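Local coordinates for D-3-phosphoglycerate dehydrogenase oxidoreductase protein (Ralstonia solanacearum, PDB 3GG9) that probably works as an NAD-dependent dehydrogenase of D-2-hydroxyacids, with 3-phosphoglycerate as the likely substrate, at residues P270-I275 with N294-P299; A264-R269 with L290-C295; Q123-Q128 with I154-K159; V218-L223 with L246-S251; T147-F152 with K242-F247. All blocks are in the same frame, centred on the assembly; numbering follows the deposited sequence. Where two conformers were deposited one is given.

Contacts 1 and 4 are neighbouring strand pairs of one parallel Rossmann-type sheet, their centres about 10 Å apart. They meet where strand 272-275 bonds to F247. Contact 2, about 8 Å from contact 1 between centres, shares N294 and C295 with it and packs the end of helix 260-267 on the turn before edge strand 295-297. Contacts 3 and 5, about 12 Å apart between centres, lie by the N-terminal ends of the strands and are tied by R125 and F152. Contact 4 shares L246 and F247 with contact 5; its strand ends approach a bound glycerol and sulfate, consistent with a cofactor pocket. Contacts 1 and 3 meet the second subunit most widely, contacts 2 and 5 through few residues.

Contact 1: residues P270-I275 with N294-P299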
# COMPACT_ATOMS: atom_id res chain seq x y z
N PRO A 270 -1.33 -8.18 18.95
CA PRO A 270 -1.96 -7.09 18.20
C PRO A 270 -3.13 -7.62 17.36
O PRO A 270 -3.31 -8.83 17.27
CB PRO A 270 -0.83 -6.60 17.29
CG PRO A 270 -0.01 -7.83 17.04
CD PRO A 270 -0.01 -8.54 18.39
N GLY A 271 -3.90 -6.73 16.75
CA GLY A 271 -5.03 -7.12 15.91
C GLY A 271 -4.62 -7.57 14.51
O GLY A 271 -5.31 -8.36 13.85
N MET A 272 -3.48 -7.05 14.04
CA MET A 272 -3.05 -7.32 12.67
C MET A 272 -1.54 -7.28 12.57
O MET A 272 -0.86 -6.61 13.36
CB MET A 272 -3.70 -6.33 11.69
CG MET A 272 -3.47 -6.64 10.17
SD MET A 272 -4.44 -5.72 8.95
CE MET A 272 -6.06 -6.37 9.41
N ALA A 273 -1.01 -8.05 11.63
CA ALA A 273 0.39 -7.97 11.28
C ALA A 273 0.63 -7.82 9.77
O ALA A 273 -0.19 -8.22 8.95
CB ALA A 273 1.14 -9.13 11.84
N ALA A 274 1.76 -7.21 9.43
CA ALA A 274 2.23 -7.20 8.05
C ALA A 274 3.71 -7.57 8.08
O ALA A 274 4.50 -6.94 8.79
CB ALA A 274 1.99 -5.82 7.40
N ILE A 275 4.08 -8.64 7.39
CA ILE A 275 5.45 -9.15 7.47
C ILE A 275 6.03 -9.41 6.08
O ILE A 275 5.31 -9.78 5.15
CB ILE A 275 5.61 -10.39 8.42
CG1 ILE A 275 4.86 -11.61 7.89
CG2 ILE A 275 5.20 -10.10 9.90
CD1 ILE A 275 5.76 -12.60 7.30
N ASN A 294 -5.88 -11.81 9.16
CA ASN A 294 -5.26 -10.64 9.83
C ASN A 294 -3.72 -10.65 9.78
O ASN A 294 -3.07 -9.98 10.58
CB ASN A 294 -5.76 -10.49 11.27
CG ASN A 294 -5.50 -11.72 12.12
OD1 ASN A 294 -5.42 -12.84 11.60
ND2 ASN A 294 -5.37 -11.52 13.42
N CYS A 295 -3.15 -11.39 8.84
CA CYS A 295 -1.74 -11.19 8.47
C CYS A 295 -1.63 -10.92 6.98
O CYS A 295 -2.25 -11.60 6.18
CB CYS A 295 -0.85 -12.37 8.86
SG CYS A 295 0.94 -11.94 9.00
N ILE A 296 -0.88 -9.89 6.63
CA ILE A 296 -0.51 -9.66 5.24
C ILE A 296 0.96 -10.04 5.10
O ILE A 296 1.81 -9.48 5.79
CB ILE A 296 -0.79 -8.20 4.83
CG1 ILE A 296 -2.32 -7.99 4.78
CG2 ILE A 296 -0.13 -7.87 3.48
CD1 ILE A 296 -2.76 -6.59 4.94
N CYS A 297 1.25 -11.00 4.23
CA CYS A 297 2.62 -11.50 4.05
C CYS A 297 3.07 -11.30 2.63
O CYS A 297 2.38 -11.73 1.69
CB CYS A 297 2.70 -12.99 4.35
SG CYS A 297 2.07 -13.49 5.95
N THR A 298 4.22 -10.64 2.47
CA THR A 298 4.86 -10.52 1.18
C THR A 298 6.14 -11.33 1.21
O THR A 298 6.74 -11.55 2.28
CB THR A 298 5.22 -9.05 0.90
OG1 THR A 298 5.87 -8.54 2.06
CG2 THR A 298 3.96 -8.27 0.62
N PRO A 299 6.59 -11.79 0.02
CA PRO A 299 7.71 -12.71 -0.04
C PRO A 299 9.09 -12.06 -0.08
O PRO A 299 9.80 -12.14 -1.09
CB PRO A 299 7.43 -13.50 -1.33
CG PRO A 299 6.77 -12.49 -2.20
CD PRO A 299 5.98 -11.59 -1.30
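I296 O is held twice: I275 N donates to it nearly along the C=O axis at 2.9 Å, and A274 CA adds a CA-H...O contact at 3.2 Å. A273 O has the same pairing, taking a bond from I296 N at 2.9 Å beside a contact from C295 CA. A273 N to N294 O (3.0 Å) and T298 N to I275 O (3.0 Å) complete the parallel pairing of strands 272-275 and 295-297, the latter outermost in the Rossmann-type sheet of this chain. N294 extends the pairing with its side chain. CG lies between backbone N and carbonyl carbon (chi1 58°), so ND2 reaches G271 O at 3.2 Å. That donor lies above the carbonyl plane, while the oxygen lies in the amide plane. On the face of A273, C295, I275 and C297, I275 CG1 rests on C297 SG at 3.9 Å and on C295 SG; on the other, A274 and I296 turn to helix 109-123. T298 OG1 bonds to D276, and V130 of the second subunit packs on I296 and T298. Backbone bonds and buried apolar and sulfur groups thus join the strands, with no salt bridge between the segments.

Contact 2: residues A264-R269 with L290-C295; sequences ALNRGR and LRMENC
L265 has CG anti to its carbonyl carbon (chi1 -74°) and a nearly extended second torsion (chi2 171°), which carries both methyls off helix 260-267 to the turn before strand 295-297. The helix finishes in a Schellman motif at G268 (phi 94°): G268 N bonds to L265 O at 3.1 Å and R269 N weakly to A264 O at 3.4 Å. M292-C295 form a type I beta turn, closed by C295 N on M292 O at 3.1 Å. This is a helix terminus of the Rossmann-type domain packed on the turn that leads into the edge strand, and no hydrogen bond joins the two segments. L265 does most of the touching, with its two branches divided between neighbours. CD2 comes within 3.8 Å of N294 ND2, and the two side chains slide past each other in opposite directions, so a methyl lies beside an amide nitrogen whose bond goes to G271 O. CD1 takes the other side, 4.3 Å from M292 SD and 4.4 Å from C295 CB. A273 of strand 272-275 also touches L265. The turn has further partners: E293 OE1 bonds to L143 N and E293 O accepts from Q128 NE2. At the exposed end of the contact, the amide oxygen OD1 of N266 stands 4.3 Å from M292 SD, on which L265 CD1 also rests.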
# COMPACT_ATOMS: atom_id res chain seq x y z
N ALA A 264 0.62 -14.55 19.47
CA ALA A 264 0.01 -13.28 19.84
C ALA A 264 -1.21 -12.93 18.98
O ALA A 264 -2.23 -12.46 19.51
CB ALA A 264 1.04 -12.16 19.81
N LEU A 265 -1.13 -13.17 17.67
CA LEU A 265 -2.28 -12.92 16.80
C LEU A 265 -3.48 -13.77 17.21
O LEU A 265 -4.61 -13.27 17.26
CB LEU A 265 -1.95 -13.13 15.32
CG LEU A 265 -1.09 -12.05 14.65
CD1 LEU A 265 -0.68 -12.52 13.27
CD2 LEU A 265 -1.81 -10.70 14.56
N ASN A 266 -3.22 -15.03 17.55
CA ASN A 266 -4.27 -15.91 18.06
C ASN A 266 -4.86 -15.50 19.41
O ASN A 266 -5.97 -15.90 19.74
CB ASN A 266 -3.78 -17.36 18.10
CG ASN A 266 -3.77 -18.01 16.73
OD1 ASN A 266 -4.41 -17.54 15.79
ND2 ASN A 266 -3.02 -19.09 16.60
N ARG A 267 -4.14 -14.69 20.18
CA ARG A 267 -4.69 -14.17 21.44
C ARG A 267 -5.35 -12.79 21.28
O ARG A 267 -5.96 -12.26 22.21
CB ARG A 267 -3.66 -14.22 22.59
CG ARG A 267 -2.98 -15.59 22.75
CD ARG A 267 -2.79 -16.03 24.20
NE ARG A 267 -1.60 -15.48 24.86
CZ ARG A 267 -0.51 -16.18 25.18
NH1 ARG A 267 0.50 -15.57 25.80
NH2 ARG A 267 -0.40 -17.47 24.90
N GLY A 268 -5.24 -12.22 20.07
CA GLY A 268 -5.99 -11.03 19.69
C GLY A 268 -5.29 -9.70 19.88
O GLY A 268 -5.89 -8.64 19.63
N ARG A 269 -4.05 -9.74 20.35
CA ARG A 269 -3.19 -8.54 20.54
C ARG A 269 -1.79 -8.88 20.00
O ARG A 269 -1.15 -9.80 20.51
CB ARG A 269 -3.10 -8.12 22.01
CG ARG A 269 -4.45 -7.75 22.63
CD ARG A 269 -4.41 -7.72 24.14
NE ARG A 269 -4.02 -6.40 24.59
CZ ARG A 269 -4.86 -5.47 25.03
NH1 ARG A 269 -4.39 -4.29 25.39
NH2 ARG A 269 -6.16 -5.72 25.12
N LEU A 290 0.06 -17.36 6.33
CA LEU A 290 -0.57 -17.16 5.03
C LEU A 290 -2.04 -17.52 5.06
O LEU A 290 -2.82 -17.05 4.24
CB LEU A 290 0.15 -17.95 3.92
CG LEU A 290 1.63 -17.68 3.61
CD1 LEU A 290 2.11 -18.42 2.37
CD2 LEU A 290 1.85 -16.21 3.42
N ARG A 291 -2.43 -18.35 6.02
CA ARG A 291 -3.83 -18.75 6.17
C ARG A 291 -4.59 -17.91 7.20
O ARG A 291 -5.72 -18.24 7.56
CB ARG A 291 -3.92 -20.25 6.48
CG ARG A 291 -3.20 -21.08 5.43
CD ARG A 291 -3.42 -22.58 5.63
NE ARG A 291 -2.69 -23.11 6.79
CZ ARG A 291 -1.40 -23.45 6.79
NH1 ARG A 291 -0.88 -23.95 7.90
NH2 ARG A 291 -0.62 -23.29 5.71
N MET A 292 -3.97 -16.83 7.66
CA MET A 292 -4.59 -15.87 8.59
C MET A 292 -4.99 -14.58 7.89
O MET A 292 -4.14 -13.86 7.34
CB MET A 292 -3.62 -15.57 9.74
CG MET A 292 -3.57 -16.65 10.83
SD MET A 292 -2.45 -16.31 12.21
CE MET A 292 -1.25 -17.54 11.92
N GLU A 293 -6.29 -14.27 7.92
CA GLU A 293 -6.85 -13.07 7.30
C GLU A 293 -6.31 -11.76 7.90
O GLU A 293 -6.26 -10.73 7.22
CB GLU A 293 -8.39 -13.08 7.36
CG GLU A 293 -8.99 -12.95 8.77
CD GLU A 293 -10.50 -12.70 8.77
OE1 GLU A 293 -11.10 -12.46 7.69
OE2 GLU A 293 -11.08 -12.74 9.88
N ASN A 294 -5.88 -11.81 9.16
CA ASN A 294 -5.26 -10.64 9.83
C ASN A 294 -3.72 -10.65 9.78
O ASN A 294 -3.07 -9.98 10.58
CB ASN A 294 -5.76 -10.49 11.27
CG ASN A 294 -5.50 -11.72 12.12
OD1 ASN A 294 -5.42 -12.84 11.60
ND2 ASN A 294 -5.37 -11.52 13.42
N CYS A 295 -3.15 -11.39 8.84
CA CYS A 295 -1.74 -11.19 8.47
C CYS A 295 -1.63 -10.92 6.98
O CYS A 295 -2.25 -11.60 6.18
CB CYS A 295 -0.85 -12.37 8.86
SG CYS A 295 0.94 -11.94 9.00

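Contact 3: residues Q123-Q128 with I154-K159; sequences QRRIPQ and IGRVLK
Helix 109-123 breaks at R124-R125 and gives way to helix 126-134, and the irregular chain 154-159 passes alongside the break. R125 takes a positive phi of 55°, ending the first helix in a Schellman motif while serving as the N-cap position of the second. R156 N donates to Q123 O at 2.9 Å, the donor lying above the carbonyl plane. G155 CA leans on the same oxygen at 3.4 Å, and with no side chain on G155, R124 NE lies close beside its CA (4.0 Å). The three consecutive side chains then spread differently. Q123 bends at chi2, so that CG meets L158 CD2 at 3.8 Å and the side chain crosses that of R156 obliquely, NE2 4.0 Å from CD; NE2 also gives a hydrogen bond to a water that donates to V157 O. R124, bent at chi2 and chi3, directs NH1 to a second water bound to R156 O. Its guanidinium is also gripped by carbonyls of A110, I301 and G302 of the second subunit, which makes the break part of the dimer contact. R125 bends at chi2; NH2 bonds to A122 O and NH1 to F152 O, with a cation-pi contact to F152. NH1 lies 4.5 Å from R156 NE, a like-charge approach that the carbonyl acceptors of R125 would probably ease. One face of the R125 guanidinium is met by R156 CG, 4.0 Å above the plane and offset toward the rim.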
# COMPACT_ATOMS: atom_id res chain seq x y z
N GLN A 123 -3.30 -1.12 6.92
CA GLN A 123 -4.28 -0.25 7.59
C GLN A 123 -5.54 0.01 6.76
O GLN A 123 -6.59 0.35 7.31
CB GLN A 123 -3.66 1.11 8.00
CG GLN A 123 -2.69 1.03 9.21
CD GLN A 123 -3.33 0.39 10.47
OE1 GLN A 123 -3.61 -0.81 10.50
NE2 GLN A 123 -3.56 1.20 11.49
N ARG A 124 -5.43 -0.13 5.44
CA ARG A 124 -6.59 0.07 4.58
C ARG A 124 -7.17 -1.23 4.06
O ARG A 124 -8.09 -1.21 3.22
CB ARG A 124 -6.32 1.03 3.43
CG ARG A 124 -6.15 2.53 3.87
CD ARG A 124 -7.30 3.04 4.78
NE ARG A 124 -8.50 3.44 4.02
CZ ARG A 124 -8.80 4.68 3.66
NH1 ARG A 124 -7.98 5.69 3.96
NH2 ARG A 124 -9.91 4.91 2.97
N ARG A 125 -6.60 -2.33 4.54
CA ARG A 125 -7.06 -3.71 4.19
C ARG A 125 -7.08 -3.96 2.69
O ARG A 125 -7.94 -4.67 2.17
CB ARG A 125 -8.39 -4.04 4.87
CG ARG A 125 -8.30 -4.12 6.40
CD ARG A 125 -8.48 -2.76 7.09
NE ARG A 125 -8.68 -2.88 8.54
CZ ARG A 125 -7.71 -2.86 9.46
NH1 ARG A 125 -8.03 -2.95 10.73
NH2 ARG A 125 -6.43 -2.72 9.13
N ILE A 126 -6.11 -3.37 2.00
CA ILE A 126 -6.06 -3.46 0.56
C ILE A 126 -6.00 -4.89 -0.03
O ILE A 126 -6.83 -5.18 -0.87
CB ILE A 126 -5.00 -2.53 -0.02
CG1 ILE A 126 -5.39 -1.10 0.34
CG2 ILE A 126 -4.84 -2.76 -1.53
CD1 ILE A 126 -4.49 -0.07 -0.26
N PRO A 127 -5.07 -5.78 0.43
CA PRO A 127 -5.09 -7.14 -0.13
C PRO A 127 -6.44 -7.84 0.05
O PRO A 127 -6.95 -8.45 -0.90
CB PRO A 127 -3.99 -7.86 0.67
CG PRO A 127 -3.07 -6.78 1.07
CD PRO A 127 -3.97 -5.63 1.41
N GLN A 128 -7.02 -7.71 1.24
CA GLN A 128 -8.32 -8.32 1.56
C GLN A 128 -9.48 -7.80 0.69
O GLN A 128 -10.27 -8.59 0.18
CB GLN A 128 -8.65 -8.17 3.05
CG GLN A 128 -7.63 -8.80 4.01
CD GLN A 128 -6.56 -7.82 4.49
OE1 GLN A 128 -6.23 -6.83 3.80
NE2 GLN A 128 -6.03 -8.06 5.68
N ILE A 154 -12.91 -2.46 8.45
CA ILE A 154 -12.91 -1.13 7.83
C ILE A 154 -11.53 -0.47 7.93
O ILE A 154 -10.82 -0.70 8.90
CB ILE A 154 -14.08 -0.24 8.43
CG1 ILE A 154 -15.13 0.05 7.37
CG2 ILE A 154 -13.62 1.07 9.03
CD1 ILE A 154 -16.08 -1.09 7.17
N GLY A 155 -11.18 0.37 6.95
CA GLY A 155 -9.91 1.08 6.97
C GLY A 155 -9.69 2.00 8.16
O GLY A 155 -10.64 2.41 8.84
N ARG A 156 -8.42 2.28 8.45
CA ARG A 156 -8.03 3.17 9.52
C ARG A 156 -7.08 4.24 8.97
O ARG A 156 -6.17 3.95 8.20
CB ARG A 156 -7.35 2.41 10.65
CG ARG A 156 -8.01 1.06 10.97
CD ARG A 156 -7.40 0.41 12.21
NE ARG A 156 -8.21 0.62 13.40
CZ ARG A 156 -7.99 1.55 14.31
NH1 ARG A 156 -6.97 2.39 14.21
NH2 ARG A 156 -8.80 1.64 15.33
N VAL A 157 -7.33 5.47 9.39
CA VAL A 157 -6.54 6.63 8.96
C VAL A 157 -5.26 6.63 9.80
O VAL A 157 -5.27 6.18 10.95
CB VAL A 157 -7.36 7.94 9.13
CG1 VAL A 157 -7.70 8.16 10.55
CG2 VAL A 157 -6.64 9.15 8.62
N LEU A 158 -4.15 7.09 9.21
CA LEU A 158 -2.89 7.19 9.93
C LEU A 158 -2.79 8.51 10.69
O LEU A 158 -2.32 8.53 11.82
CB LEU A 158 -1.70 7.05 8.98
CG LEU A 158 -1.58 5.71 8.24
CD1 LEU A 158 -0.41 5.78 7.26
CD2 LEU A 158 -1.37 4.59 9.20
N LYS A 159 -3.23 9.60 10.05
CA LYS A 159 -3.17 10.93 10.68
C LYS A 159 -3.64 10.91 12.13
O LYS A 159 -4.73 10.47 12.41
CB LYS A 159 -4.00 11.97 9.91
CG LYS A 159 -3.87 13.39 10.49
CD LYS A 159 -4.70 14.44 9.74
CE LYS A 159 -4.29 15.82 10.19
NZ LYS A 159 -5.14 16.89 9.60
O HOH W 1 -3.62 3.74 12.25
O HOH W 2 -5.67 5.59 5.87

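Contact 4: residues V218-L223 with L246-S251; sequences VLSVHL and LFVNTS
Strands 218-221 and 246-249 are the two strands of a beta-alpha-beta unit in the Rossmann-type sheet, and their C-terminal ends open onto what is probably the NAD pocket. The strands run parallel, 16° apart. L219 N donates to L246 O at 2.8 Å, almost exactly along the C=O axis; V248 N to L219 O (2.7 Å) and V221 N to V248 O (3.0 Å) follow. V218, S220, L246 and V248 populate one face. V218 CG2 and L246 CD2 lie side by side there, pointing the same way. On the other face F247, with CG anti to the backbone N, lays CE1 against V221 CG2 at 3.5 Å, the two side chains crossing obliquely, and L219 CD2 flanks the same ring carbon. Past the strands the pairing is taken over by side chain and solvent. S251 OG donates to V221 O at 2.8 Å from above the carbonyl plane, accepts a weak bond from L223 N and a firmer one from a water that also binds H222 ND1. N249 OD1 accepts from S251 N at 2.9 Å, an Asx turn that helps to place S251. A further water donates to V221 O at 2.7 Å and accepts from T250 N, bridging the chains where direct bonding gives out; it also binds S220 OG. Strand 162-166 bonds along the outer edge of 218-221 and strand 272-275 along that of 246-249, while helix 109-123 covers the V218-S220 face and T115 on it bonds to T250.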
# COMPACT_ATOMS: atom_id res chain seq x y z
N VAL A 218 0.53 1.57 15.18
CA VAL A 218 1.33 0.85 14.21
C VAL A 218 2.72 0.76 14.84
O VAL A 218 3.27 1.76 15.30
CB VAL A 218 1.38 1.61 12.84
CG1 VAL A 218 2.41 1.02 11.89
CG2 VAL A 218 -0.02 1.67 12.18
N LEU A 219 3.26 -0.45 14.91
CA LEU A 219 4.61 -0.62 15.44
C LEU A 219 5.46 -1.30 14.38
O LEU A 219 5.17 -2.42 13.93
CB LEU A 219 4.60 -1.40 16.76
CG LEU A 219 5.91 -1.40 17.58
CD1 LEU A 219 5.57 -1.65 19.04
CD2 LEU A 219 6.98 -2.40 17.10
N SER A 220 6.54 -0.63 13.99
CA SER A 220 7.37 -1.20 12.96
C SER A 220 8.77 -1.42 13.46
O SER A 220 9.37 -0.52 14.08
CB SER A 220 7.36 -0.34 11.70
OG SER A 220 8.08 -0.99 10.69
N VAL A 221 9.28 -2.62 13.17
CA VAL A 221 10.61 -3.09 13.63
C VAL A 221 11.75 -2.92 12.61
O VAL A 221 11.69 -3.45 11.50
CB VAL A 221 10.55 -4.60 14.05
CG1 VAL A 221 11.84 -5.01 14.73
CG2 VAL A 221 9.43 -4.79 15.01
N HIS A 222 12.78 -2.16 13.00
CA HIS A 222 13.94 -1.92 12.15
C HIS A 222 15.28 -2.20 12.82
O HIS A 222 16.04 -1.28 13.12
CB HIS A 222 13.86 -0.52 11.61
CG HIS A 222 12.60 -0.28 10.86
ND1 HIS A 222 12.39 -0.77 9.60
CD2 HIS A 222 11.45 0.33 11.23
CE1 HIS A 222 11.17 -0.45 9.21
NE2 HIS A 222 10.58 0.21 10.18
N LEU A 223 15.55 -3.48 13.05
CA LEU A 223 16.75 -3.91 13.76
C LEU A 223 17.50 -4.92 12.91
O LEU A 223 16.89 -5.69 12.17
CB LEU A 223 16.36 -4.59 15.08
CG LEU A 223 15.58 -3.80 16.14
CD1 LEU A 223 15.07 -4.72 17.23
CD2 LEU A 223 16.48 -2.70 16.73
N LEU A 246 -1.46 -2.64 14.68
CA LEU A 246 -0.73 -3.31 13.61
C LEU A 246 0.78 -3.51 13.91
O LEU A 246 1.52 -2.55 14.22
CB LEU A 246 -0.96 -2.58 12.28
CG LEU A 246 -0.03 -2.96 11.11
CD1 LEU A 246 -0.45 -4.31 10.56
CD2 LEU A 246 -0.09 -1.85 10.01
N PHE A 247 1.23 -4.75 13.85
CA PHE A 247 2.65 -5.05 14.00
C PHE A 247 3.31 -5.26 12.63
O PHE A 247 2.87 -6.11 11.86
CB PHE A 247 2.84 -6.31 14.85
CG PHE A 247 4.28 -6.71 15.01
CD1 PHE A 247 5.13 -6.00 15.85
CD2 PHE A 247 4.80 -7.79 14.31
CE1 PHE A 247 6.46 -6.38 16.00
CE2 PHE A 247 6.12 -8.18 14.45
CZ PHE A 247 6.95 -7.47 15.31
N VAL A 248 4.35 -4.48 12.32
CA VAL A 248 5.05 -4.59 11.03
C VAL A 248 6.48 -5.07 11.21
O VAL A 248 7.24 -4.54 12.03
CB VAL A 248 5.04 -3.23 10.21
CG1 VAL A 248 5.67 -3.40 8.83
CG2 VAL A 248 3.61 -2.67 10.06
N ASN A 249 6.87 -6.08 10.44
CA ASN A 249 8.25 -6.56 10.48
C ASN A 249 8.77 -6.85 9.08
O ASN A 249 8.49 -7.90 8.51
CB ASN A 249 8.39 -7.81 11.38
CG ASN A 249 9.85 -8.24 11.58
OD1 ASN A 249 10.78 -7.53 11.21
ND2 ASN A 249 10.04 -9.40 12.16
N THR A 250 9.56 -5.91 8.56
CA THR A 250 10.28 -6.15 7.33
C THR A 250 11.78 -6.36 7.58
O THR A 250 12.58 -6.23 6.66
CB THR A 250 10.09 -4.95 6.36
OG1 THR A 250 10.65 -3.80 6.98
CG2 THR A 250 8.62 -4.68 6.11
N SER A 251 12.17 -6.68 8.81
CA SER A 251 13.58 -6.83 9.14
C SER A 251 14.06 -8.28 9.06
O SER A 251 14.58 -8.72 8.01
CB SER A 251 13.88 -6.23 10.51
OG SER A 251 13.86 -4.80 10.48
O HOH W 3 9.47 -3.42 9.95
O HOH W 4 14.40 -2.78 8.74

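Contact 5: residues T147-F152 with K242-F247; sequences TMPPNF and KPTALF
Two beta turns meet here beside the Rossmann-type sheet: a type II turn, P149-F152, in the long connection before strand 162-166, and a type I turn, K242-A245, that leads into strand 246-249. No hydrogen bond crosses between the two turns; each has its own. F152 N reaches P149 O only weakly at 3.3 Å, with N151 supplying the positive phi (62°) of its third position, and A245 N bonds to K242 O at 3.2 Å. Apolar contacts join the turns, and P149 carries most of them. Its ring points CG into the second turn, 4.0 Å from P243 CB and 3.9 Å from T244 CG2, the methyl that lies anti to its own carbonyl carbon. The same CG also presses on the backbone, 3.3 Å from P243 O. Contacts of the aromatic ring form the third group. F152, with CG anti to the backbone N (chi1 -163°), swings back over its own turn, so that P149 CD covers part of one face near the rim, and ring atom CE1 comes 3.8 Å from T244 CA. R125 makes a cation-pi contact with this ring and bonds to F152 O, while M272 of the neighbouring strand touches it as well. N151 ND2 bonds to A14 O of the second subunit, so the turn also reaches the dimer partner. At the ring edge T244 O lies in the plane of F152, 3.9 Å from CE1.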
# COMPACT_ATOMS: atom_id res chain seq x y z
N THR A 147 -14.04 -12.46 17.93
CA THR A 147 -12.79 -12.23 18.66
C THR A 147 -12.10 -10.90 18.27
O THR A 147 -11.24 -10.40 19.02
CB THR A 147 -11.80 -13.41 18.45
OG1 THR A 147 -11.49 -13.53 17.05
CG2 THR A 147 -12.38 -14.73 18.95
N MET A 148 -12.48 -10.35 17.12
CA MET A 148 -11.89 -9.10 16.60
C MET A 148 -12.66 -7.85 17.02
O MET A 148 -13.85 -7.93 17.29
CB MET A 148 -11.81 -9.20 15.07
CG MET A 148 -10.64 -10.03 14.61
SD MET A 148 -10.72 -10.50 12.89
CE MET A 148 -9.30 -11.59 12.78
N PRO A 149 -11.99 -6.67 17.06
CA PRO A 149 -12.69 -5.42 17.38
C PRO A 149 -13.87 -5.11 16.43
O PRO A 149 -13.89 -5.60 15.30
CB PRO A 149 -11.59 -4.36 17.25
CG PRO A 149 -10.33 -5.12 17.55
CD PRO A 149 -10.54 -6.43 16.87
N PRO A 150 -14.87 -4.34 16.91
CA PRO A 150 -15.97 -3.86 16.06
C PRO A 150 -15.46 -3.01 14.89
O PRO A 150 -14.63 -2.12 15.08
CB PRO A 150 -16.82 -3.01 17.02
CG PRO A 150 -15.93 -2.71 18.18
CD PRO A 150 -15.05 -3.90 18.31
N ASN A 151 -15.96 -3.32 13.69
CA ASN A 151 -15.58 -2.62 12.45
C ASN A 151 -14.10 -2.75 12.10
O ASN A 151 -13.52 -1.86 11.48
CB ASN A 151 -15.97 -1.12 12.49
CG ASN A 151 -17.45 -0.89 12.29
OD1 ASN A 151 -18.21 -1.80 11.96
ND2 ASN A 151 -17.87 0.35 12.50
N PHE A 152 -13.49 -3.86 12.51
CA PHE A 152 -12.07 -4.07 12.27
C PHE A 152 -11.77 -4.27 10.78
O PHE A 152 -10.65 -4.05 10.33
CB PHE A 152 -11.52 -5.24 13.11
CG PHE A 152 -10.02 -5.25 13.23
CD1 PHE A 152 -9.33 -4.11 13.65
CD2 PHE A 152 -9.31 -6.39 12.92
CE1 PHE A 152 -7.94 -4.13 13.75
CE2 PHE A 152 -7.92 -6.42 13.03
CZ PHE A 152 -7.23 -5.28 13.44
N LYS A 242 -2.37 -2.97 21.54
CA LYS A 242 -3.82 -2.79 21.42
C LYS A 242 -4.45 -3.90 20.57
O LYS A 242 -3.80 -4.44 19.68
CB LYS A 242 -4.16 -1.43 20.81
CG LYS A 242 -3.52 -0.24 21.49
CD LYS A 242 -3.92 1.04 20.77
CE LYS A 242 -3.14 2.20 21.30
NZ LYS A 242 -3.63 3.50 20.74
N PRO A 243 -5.73 -4.23 20.84
CA PRO A 243 -6.50 -5.12 19.96
C PRO A 243 -6.69 -4.60 18.53
O PRO A 243 -7.00 -5.39 17.66
CB PRO A 243 -7.86 -5.21 20.65
CG PRO A 243 -7.59 -4.88 22.06
CD PRO A 243 -6.53 -3.83 22.01
N THR A 244 -6.53 -3.30 18.31
CA THR A 244 -6.65 -2.70 16.97
C THR A 244 -5.29 -2.39 16.31
O THR A 244 -5.23 -1.81 15.20
CB THR A 244 -7.37 -1.35 17.07
OG1 THR A 244 -6.73 -0.56 18.09
CG2 THR A 244 -8.86 -1.54 17.40
N ALA A 245 -4.22 -2.74 17.01
CA ALA A 245 -2.86 -2.41 16.62
C ALA A 245 -2.30 -3.26 15.49
O ALA A 245 -2.65 -4.44 15.35
CB ALA A 245 -1.94 -2.46 17.83
N LEU A 246 -1.46 -2.64 14.68
CA LEU A 246 -0.73 -3.31 13.61
C LEU A 246 0.78 -3.51 13.91
O LEU A 246 1.52 -2.55 14.22
CB LEU A 246 -0.96 -2.58 12.28
CG LEU A 246 -0.03 -2.96 11.11
CD1 LEU A 246 -0.45 -4.31 10.56
CD2 LEU A 246 -0.09 -1.85 10.01
N PHE A 247 1.23 -4.75 13.85
CA PHE A 247 2.65 -5.05 14.00
C PHE A 247 3.31 -5.26 12.63
O PHE A 247 2.87 -6.11 11.86
CB PHE A 247 2.84 -6.31 14.85
CG PHE A 247 4.28 -6.71 15.01
CD1 PHE A 247 5.13 -6.00 15.85
CD2 PHE A 247 4.80 -7.79 14.31
CE1 PHE A 247 6.46 -6.38 16.00
CE2 PHE A 247 6.12 -8.18 14.45
CZ PHE A 247 6.95 -7.47 15.31